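Local structure of erythrocyte membrane protein 1 (Plasmodium falciparum, 2XU0) at residues E401-K406 / Y418-D422; Y308-L313 / D414-Y418. The protein probably binds host cell surface receptors as an adhesin of infected red cells, this chain being its N-terminal NTS-DBL1 rosetting domain. The protein carries 10 engineered substitutions. One frame throughout, in Å; residues are numbered along the deposited sequence.

Interaction 1. Residues E401-K406 / Y418-D422; sequences EIQKWK and YENLD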
loop_
_atom_site.group_PDB
_atom_site.type_symbol
_atom_site.label_atom_id
_atom_site.label_comp_id
_atom_site.label_asym_id
_atom_site.label_seq_id
_atom_site.Cartn_x
_atom_site.Cartn_y
_atom_site.Cartn_z
ATOM N N GLU A 401 -4.989 -9.243 -15.084
ATOM C CA GLU A 401 -4.893 -10.258 -14.023
ATOM C C GLU A 401 -6.152 -11.123 -13.993
ATOM O O GLU A 401 -6.040 -12.339 -13.895
ATOM C CB GLU A 401 -4.577 -9.629 -12.636
ATOM C CG GLU A 401 -3.203 -8.978 -12.566
ATOM C CD GLU A 401 -2.046 -9.925 -12.848
ATOM O OE1 GLU A 401 -1.592 -10.606 -11.904
ATOM O OE2 GLU A 401 -1.604 -10.004 -14.014
ATOM N N ILE A 402 -7.335 -10.497 -14.116
ATOM C CA ILE A 402 -8.630 -11.172 -14.183
ATOM C C ILE A 402 -8.684 -12.099 -15.440
ATOM O O ILE A 402 -9.108 -13.254 -15.323
ATOM C CB ILE A 402 -9.787 -10.122 -14.151
ATOM C CG1 ILE A 402 -10.019 -9.538 -12.739
ATOM C CG2 ILE A 402 -11.100 -10.669 -14.758
ATOM C CD1 ILE A 402 -10.517 -10.528 -11.611
ATOM N N GLN A 403 -8.239 -11.588 -16.619
ATOM C CA GLN A 403 -8.205 -12.325 -17.907
ATOM C C GLN A 403 -7.238 -13.499 -17.864
ATOM O O GLN A 403 -7.528 -14.559 -18.437
ATOM C CB GLN A 403 -7.852 -11.407 -19.103
ATOM C CG GLN A 403 -8.945 -10.402 -19.501
ATOM C CD GLN A 403 -10.314 -11.022 -19.662
ATOM O OE1 GLN A 403 -11.262 -10.659 -18.963
ATOM N NE2 GLN A 403 -10.439 -11.999 -20.553
ATOM N N LYS A 404 -6.090 -13.308 -17.191
ATOM C CA LYS A 404 -5.090 -14.344 -16.993
ATOM C C LYS A 404 -5.765 -15.503 -16.225
ATOM O O LYS A 404 -5.594 -16.651 -16.614
ATOM C CB LYS A 404 -3.892 -13.770 -16.222
ATOM C CG LYS A 404 -2.882 -14.801 -15.743
ATOM C CD LYS A 404 -1.828 -14.190 -14.835
ATOM C CE LYS A 404 -2.352 -13.880 -13.452
ATOM N NZ LYS A 404 -1.245 -13.506 -12.550
ATOM N N TRP A 405 -6.601 -15.191 -15.206
ATOM C CA TRP A 405 -7.316 -16.194 -14.419
ATOM C C TRP A 405 -8.299 -17.005 -15.261
ATOM O O TRP A 405 -8.341 -18.231 -15.130
ATOM C CB TRP A 405 -8.028 -15.565 -13.200
ATOM C CG TRP A 405 -8.937 -16.539 -12.513
ATOM C CD1 TRP A 405 -8.562 -17.590 -11.726
ATOM C CD2 TRP A 405 -10.353 -16.659 -12.698
ATOM N NE1 TRP A 405 -9.663 -18.343 -11.388
ATOM C CE2 TRP A 405 -10.773 -17.803 -11.984
ATOM C CE3 TRP A 405 -11.306 -15.923 -13.421
ATOM C CZ2 TRP A 405 -12.112 -18.214 -11.949
ATOM C CZ3 TRP A 405 -12.630 -16.333 -13.391
ATOM C CH2 TRP A 405 -13.022 -17.466 -12.662
ATOM N N LYS A 406 -9.113 -16.312 -16.084
ATOM C CA LYS A 406 -10.128 -16.909 -16.950
ATOM C C LYS A 406 -9.515 -17.866 -17.970
ATOM O O LYS A 406 -10.025 -18.975 -18.151
ATOM C CB LYS A 406 -10.931 -15.810 -17.668
ATOM C CG LYS A 406 -12.195 -15.396 -16.935
ATOM C CD LYS A 406 -12.623 -13.974 -17.288
ATOM C CE LYS A 406 -14.046 -13.666 -16.867
ATOM N NZ LYS A 406 -14.214 -13.614 -15.386
ATOM N N TYR A 418 -8.061 -15.070 -7.253
ATOM C CA TYR A 418 -8.824 -14.514 -8.372
ATOM C C TYR A 418 -10.116 -15.335 -8.602
ATOM O O TYR A 418 -11.129 -14.738 -8.955
ATOM C CB TYR A 418 -7.958 -14.305 -9.628
ATOM C CG TYR A 418 -7.047 -13.097 -9.519
ATOM C CD1 TYR A 418 -7.537 -11.806 -9.709
ATOM C CD2 TYR A 418 -5.687 -13.244 -9.255
ATOM C CE1 TYR A 418 -6.702 -10.689 -9.589
ATOM C CE2 TYR A 418 -4.841 -12.137 -9.162
ATOM C CZ TYR A 418 -5.355 -10.861 -9.319
ATOM O OH TYR A 418 -4.527 -9.768 -9.194
ATOM N N GLU A 419 -10.116 -16.661 -8.258
ATOM C CA GLU A 419 -11.317 -17.525 -8.322
ATOM C C GLU A 419 -12.369 -16.927 -7.352
ATOM O O GLU A 419 -13.513 -16.729 -7.739
ATOM C CB GLU A 419 -10.973 -18.981 -7.904
ATOM C CG GLU A 419 -11.217 -20.031 -8.978
ATOM C CD GLU A 419 -10.028 -20.911 -9.322
ATOM O OE1 GLU A 419 -9.531 -21.632 -8.424
ATOM O OE2 GLU A 419 -9.624 -20.923 -10.507
ATOM N N ASN A 420 -11.948 -16.577 -6.118
ATOM C CA ASN A 420 -12.810 -15.970 -5.102
ATOM C C ASN A 420 -13.338 -14.589 -5.460
ATOM O O ASN A 420 -14.467 -14.292 -5.099
ATOM C CB ASN A 420 -12.134 -15.946 -3.745
ATOM C CG ASN A 420 -12.340 -17.222 -2.989
ATOM O OD1 ASN A 420 -13.345 -17.393 -2.288
ATOM N ND2 ASN A 420 -11.418 -18.167 -3.157
ATOM N N LEU A 421 -12.531 -13.732 -6.124
ATOM C CA LEU A 421 -12.954 -12.390 -6.563
ATOM C C LEU A 421 -14.083 -12.517 -7.571
ATOM O O LEU A 421 -15.029 -11.729 -7.546
ATOM C CB LEU A 421 -11.797 -11.623 -7.244
ATOM C CG LEU A 421 -10.810 -10.898 -6.370
ATOM C CD1 LEU A 421 -9.681 -10.373 -7.208
ATOM C CD2 LEU A 421 -11.479 -9.749 -5.599
ATOM N N ASP A 422 -13.941 -13.485 -8.478
ATOM C CA ASP A 422 -14.908 -13.820 -9.522
ATOM C C ASP A 422 -16.224 -14.302 -8.929
ATOM O O ASP A 422 -17.267 -13.837 -9.378
ATOM C CB ASP A 422 -14.336 -14.878 -10.471
ATOM C CG ASP A 422 -15.332 -15.359 -11.505
ATOM O OD1 ASP A 422 -15.545 -14.640 -12.503
ATOM O OD2 ASP A 422 -15.868 -16.476 -11.335
HETATM O O HOH W 1 -1.995 -10.396 -9.257
#

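Interaction 2. Residues Y308-L313 / D414-Y418; sequences YVPQFL and DKEFY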
loop_
_atom_site.group_PDB
_atom_site.type_symbol
_atom_site.label_atom_id
_atom_site.label_comp_id
_atom_site.label_asym_id
_atom_site.label_seq_id
_atom_site.Cartn_x
_atom_site.Cartn_y
_atom_site.Cartn_z
ATOM N N TYR A 308 -1.421 -12.985 2.098
ATOM C CA TYR A 308 -2.099 -13.988 1.256
ATOM C C TYR A 308 -2.939 -13.305 0.179
ATOM O O TYR A 308 -3.772 -13.939 -0.470
ATOM C CB TYR A 308 -2.882 -15.019 2.102
ATOM C CG TYR A 308 -1.921 -15.857 2.908
ATOM C CD1 TYR A 308 -1.282 -16.953 2.337
ATOM C CD2 TYR A 308 -1.485 -15.434 4.162
ATOM C CE1 TYR A 308 -0.288 -17.648 3.021
ATOM C CE2 TYR A 308 -0.455 -16.088 4.830
ATOM C CZ TYR A 308 0.130 -17.206 4.262
ATOM O OH TYR A 308 1.085 -17.916 4.938
ATOM N N VAL A 309 -2.698 -12.008 -0.011
ATOM C CA VAL A 309 -3.396 -11.204 -1.030
ATOM C C VAL A 309 -2.419 -10.950 -2.183
ATOM O O VAL A 309 -1.314 -10.467 -1.904
ATOM C CB VAL A 309 -3.979 -9.856 -0.466
ATOM C CG1 VAL A 309 -4.615 -9.003 -1.581
ATOM C CG2 VAL A 309 -4.982 -10.114 0.655
ATOM N N PRO A 310 -2.779 -11.222 -3.474
ATOM C CA PRO A 310 -1.852 -10.889 -4.563
ATOM C C PRO A 310 -1.300 -9.475 -4.427
ATOM O O PRO A 310 -2.038 -8.520 -4.164
ATOM C CB PRO A 310 -2.706 -11.056 -5.839
ATOM C CG PRO A 310 -3.748 -12.060 -5.454
ATOM C CD PRO A 310 -4.040 -11.793 -3.997
ATOM N N GLN A 311 0.003 -9.353 -4.623
ATOM C CA GLN A 311 0.761 -8.102 -4.487
ATOM C C GLN A 311 0.212 -6.924 -5.297
ATOM O O GLN A 311 0.116 -5.816 -4.764
ATOM C CB GLN A 311 2.252 -8.349 -4.756
ATOM C CG GLN A 311 3.134 -7.114 -4.526
ATOM C CD GLN A 311 4.576 -7.429 -4.578
ATOM O OE1 GLN A 311 5.115 -7.822 -5.621
ATOM N NE2 GLN A 311 5.264 -7.154 -3.470
ATOM N N PHE A 312 -0.154 -7.161 -6.574
ATOM C CA PHE A 312 -0.719 -6.130 -7.438
ATOM C C PHE A 312 -1.990 -5.524 -6.795
ATOM O O PHE A 312 -2.180 -4.317 -6.839
ATOM C CB PHE A 312 -1.030 -6.698 -8.864
ATOM C CG PHE A 312 -1.964 -5.773 -9.620
ATOM C CD1 PHE A 312 -1.517 -4.539 -10.087
ATOM C CD2 PHE A 312 -3.319 -6.077 -9.745
ATOM C CE1 PHE A 312 -2.412 -3.613 -10.636
ATOM C CE2 PHE A 312 -4.205 -5.163 -10.325
ATOM C CZ PHE A 312 -3.741 -3.942 -10.784
ATOM N N LEU A 313 -2.876 -6.367 -6.243
ATOM C CA LEU A 313 -4.108 -5.898 -5.591
ATOM C C LEU A 313 -3.806 -5.052 -4.334
ATOM O O LEU A 313 -4.472 -4.042 -4.082
ATOM C CB LEU A 313 -5.033 -7.100 -5.244
ATOM C CG LEU A 313 -5.539 -7.883 -6.466
ATOM C CD1 LEU A 313 -6.330 -9.104 -6.046
ATOM C CD2 LEU A 313 -6.327 -6.962 -7.456
ATOM N N ASP A 414 -1.592 -17.343 -7.270
ATOM C CA ASP A 414 -2.682 -16.357 -7.199
ATOM C C ASP A 414 -4.031 -16.839 -7.738
ATOM O O ASP A 414 -5.021 -16.113 -7.595
ATOM C CB ASP A 414 -2.271 -15.067 -7.938
ATOM C CG ASP A 414 -1.236 -14.201 -7.245
ATOM O OD1 ASP A 414 -1.047 -14.360 -6.017
ATOM O OD2 ASP A 414 -0.652 -13.329 -7.919
ATOM N N LYS A 415 -4.075 -18.027 -8.388
ATOM C CA LYS A 415 -5.290 -18.579 -9.017
ATOM C C LYS A 415 -6.507 -18.656 -8.096
ATOM O O LYS A 415 -7.522 -18.064 -8.437
ATOM C CB LYS A 415 -5.022 -19.929 -9.698
ATOM C CG LYS A 415 -6.001 -20.248 -10.812
ATOM C CD LYS A 415 -5.746 -21.618 -11.397
ATOM C CE LYS A 415 -6.406 -21.779 -12.746
ATOM N NZ LYS A 415 -6.180 -23.138 -13.304
ATOM N N GLU A 416 -6.404 -19.324 -6.919
ATOM C CA GLU A 416 -7.538 -19.435 -5.981
ATOM C C GLU A 416 -8.075 -18.079 -5.555
ATOM O O GLU A 416 -9.292 -17.953 -5.386
ATOM C CB GLU A 416 -7.196 -20.265 -4.738
ATOM C CG GLU A 416 -7.135 -21.768 -4.963
ATOM C CD GLU A 416 -8.464 -22.484 -5.143
ATOM O OE1 GLU A 416 -8.469 -23.554 -5.794
ATOM O OE2 GLU A 416 -9.493 -21.989 -4.627
ATOM N N PHE A 417 -7.180 -17.064 -5.358
ATOM C CA PHE A 417 -7.637 -15.724 -4.939
ATOM C C PHE A 417 -8.529 -15.087 -6.001
ATOM O O PHE A 417 -9.621 -14.621 -5.685
ATOM C CB PHE A 417 -6.458 -14.797 -4.617
ATOM C CG PHE A 417 -6.884 -13.615 -3.790
ATOM C CD1 PHE A 417 -6.631 -13.577 -2.421
ATOM C CD2 PHE A 417 -7.467 -12.499 -4.388
ATOM C CE1 PHE A 417 -6.995 -12.469 -1.667
ATOM C CE2 PHE A 417 -7.836 -11.392 -3.630
ATOM C CZ PHE A 417 -7.619 -11.395 -2.271
ATOM N N TYR A 418 -8.061 -15.070 -7.253
ATOM C CA TYR A 418 -8.824 -14.514 -8.372
ATOM C C TYR A 418 -10.116 -15.335 -8.602
ATOM O O TYR A 418 -11.129 -14.738 -8.955
ATOM C CB TYR A 418 -7.958 -14.305 -9.628
ATOM C CG TYR A 418 -7.047 -13.097 -9.519
ATOM C CD1 TYR A 418 -7.537 -11.806 -9.709
ATOM C CD2 TYR A 418 -5.687 -13.244 -9.255
ATOM C CE1 TYR A 418 -6.702 -10.689 -9.589
ATOM C CE2 TYR A 418 -4.841 -12.137 -9.162
ATOM C CZ TYR A 418 -5.355 -10.861 -9.319
ATOM O OH TYR A 418 -4.527 -9.768 -9.194
#

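Interaction 1. Residues E401-K406 / Y418-D422
Trp405 and Tyr418 meet where segment 401-406, near the end of helix 371-407, crosses segment 418-422 of helix 415-423 at -100°, their axes 10.2 Å apart. The apolar part starts with their stems, which lie alongside and run in opposite senses, bringing Trp405 CG to 3.8 Å from Tyr418 CB. Because the indole swings away from the backbone N (chi1 171°), one of its faces lies on the backbone of the second helix, over Tyr418 O and Glu419 N. Ile402 reaches the edge of the phenol with its CD1. Beside it Glu401 uses its aliphatic stem, with CB 3.4 Å from Tyr418 OH, and its carboxylate stands almost perpendicular to the ring.

Polar links ring this patch. Trp405 NE1 gives its hydrogen to Glu419 OE2 at 2.7 Å, with an N-H...O angle of 153°, and meets the carboxylate from above its plane. Glu419 has two deposited conformers, and the bond is described for one; whether the other keeps it is open. The Asp422 carboxylate comes obliquely against the far end of the indole, its CG 3.3 Å from Trp405 CH2. Lys406 NZ makes a long salt bridge of 3.3 Å to Asp422 OD1, an oxygen that also hydrogen-bonds Ser427. Near the phenol a water donates to Glu401 OE1 at 2.7 Å and lies 2.6 Å from Tyr418 OH, in the plane of the ring. Lys404 forms a salt bridge to the same Glu401 oxygen.

The chemistry is that of two consecutive helices of the C-terminal DBL subdomain, joined by a short connection and packed nearly at right angles, with aromatic groups between them and charge at the rim. Lys404 and the water sharing Glu401 OE1 would probably favour a charged carboxylate.

Interaction 2. Residues Y308-L313 / D414-Y418
Pro310 and Asp414 stand nearest in the backbone, 6.1 Å between their CA atoms, and Val309 lies across from Phe417 with a CA separation of 7.3 Å. Pro310 occupies the N-cap position of helix 311-338 after an extended approach through Val309, while on the other segment Asp414 O accepts a backbone hydrogen bond from Tyr418 N. No hydrogen bond joins the two segments; they meet by van der Waals and CH-pi contact, mostly of side chains.

Phe417 and Pro310 carry most of it. Pro310 points its CD at the centre of one face of the phenyl, 3.4 Å from the Phe417 ring centroid and 14° off the normal, a well-centred CH-pi contact. The phenyl is brought there by a chi1 of -162°, which turns it away from its backbone N toward the incoming loop. Around it, Tyr308 O approaches CD1 of Phe417 at 3.5 Å, Val309 lays both methyls against CE1 and CZ, and Leu313 CD1 touches CE2 of Phe417 at 3.7 Å.

Farther round the proline, its CB and CG meet the Asp414 carboxylate, with Asp414 OD1 3.6 Å from Pro310 CG. Beyond that, the Tyr418 hydroxyl sits against Leu313, its OH 3.5 Å from Leu313 CG, and also lies at the edge of the Phe312 ring. Helix 22-39 adds Ile29 and Ile33 against Phe417, bringing the N-terminal segment into the same core.

The chemistry is therefore that of a buried, largely apolar junction where helix 311-338 begins, joining the Duffy binding family region to the C-terminal DBL subdomain. Its cohesion comes from shape and from the proline CD on an aromatic face, with the Asp414 carboxylate alongside, whereas the hydroxyl of Tyr308 bonds elsewhere, to Thr258.

How the interactions relate
Following the chain from the N terminus, 308-313 comes first and opens the long helix 311-338. The chain then returns along helix 371-407, whose end supplies 401-406, and turns into helix 415-423, where both contacts finish. Interaction 2 thus closes a long loop of 100 residues and interaction 1 a short one of 11. The two loops cross rather than nest, since 401-406 lies within the long loop while 418-422 runs past its end, and they share Tyr418. Leu421 against Leu313 and Glu401 against Phe312 pack the two contacts directly together. Helix 415-423 is thereby wedged between the start of helix 311-338 and the end of helix 371-407.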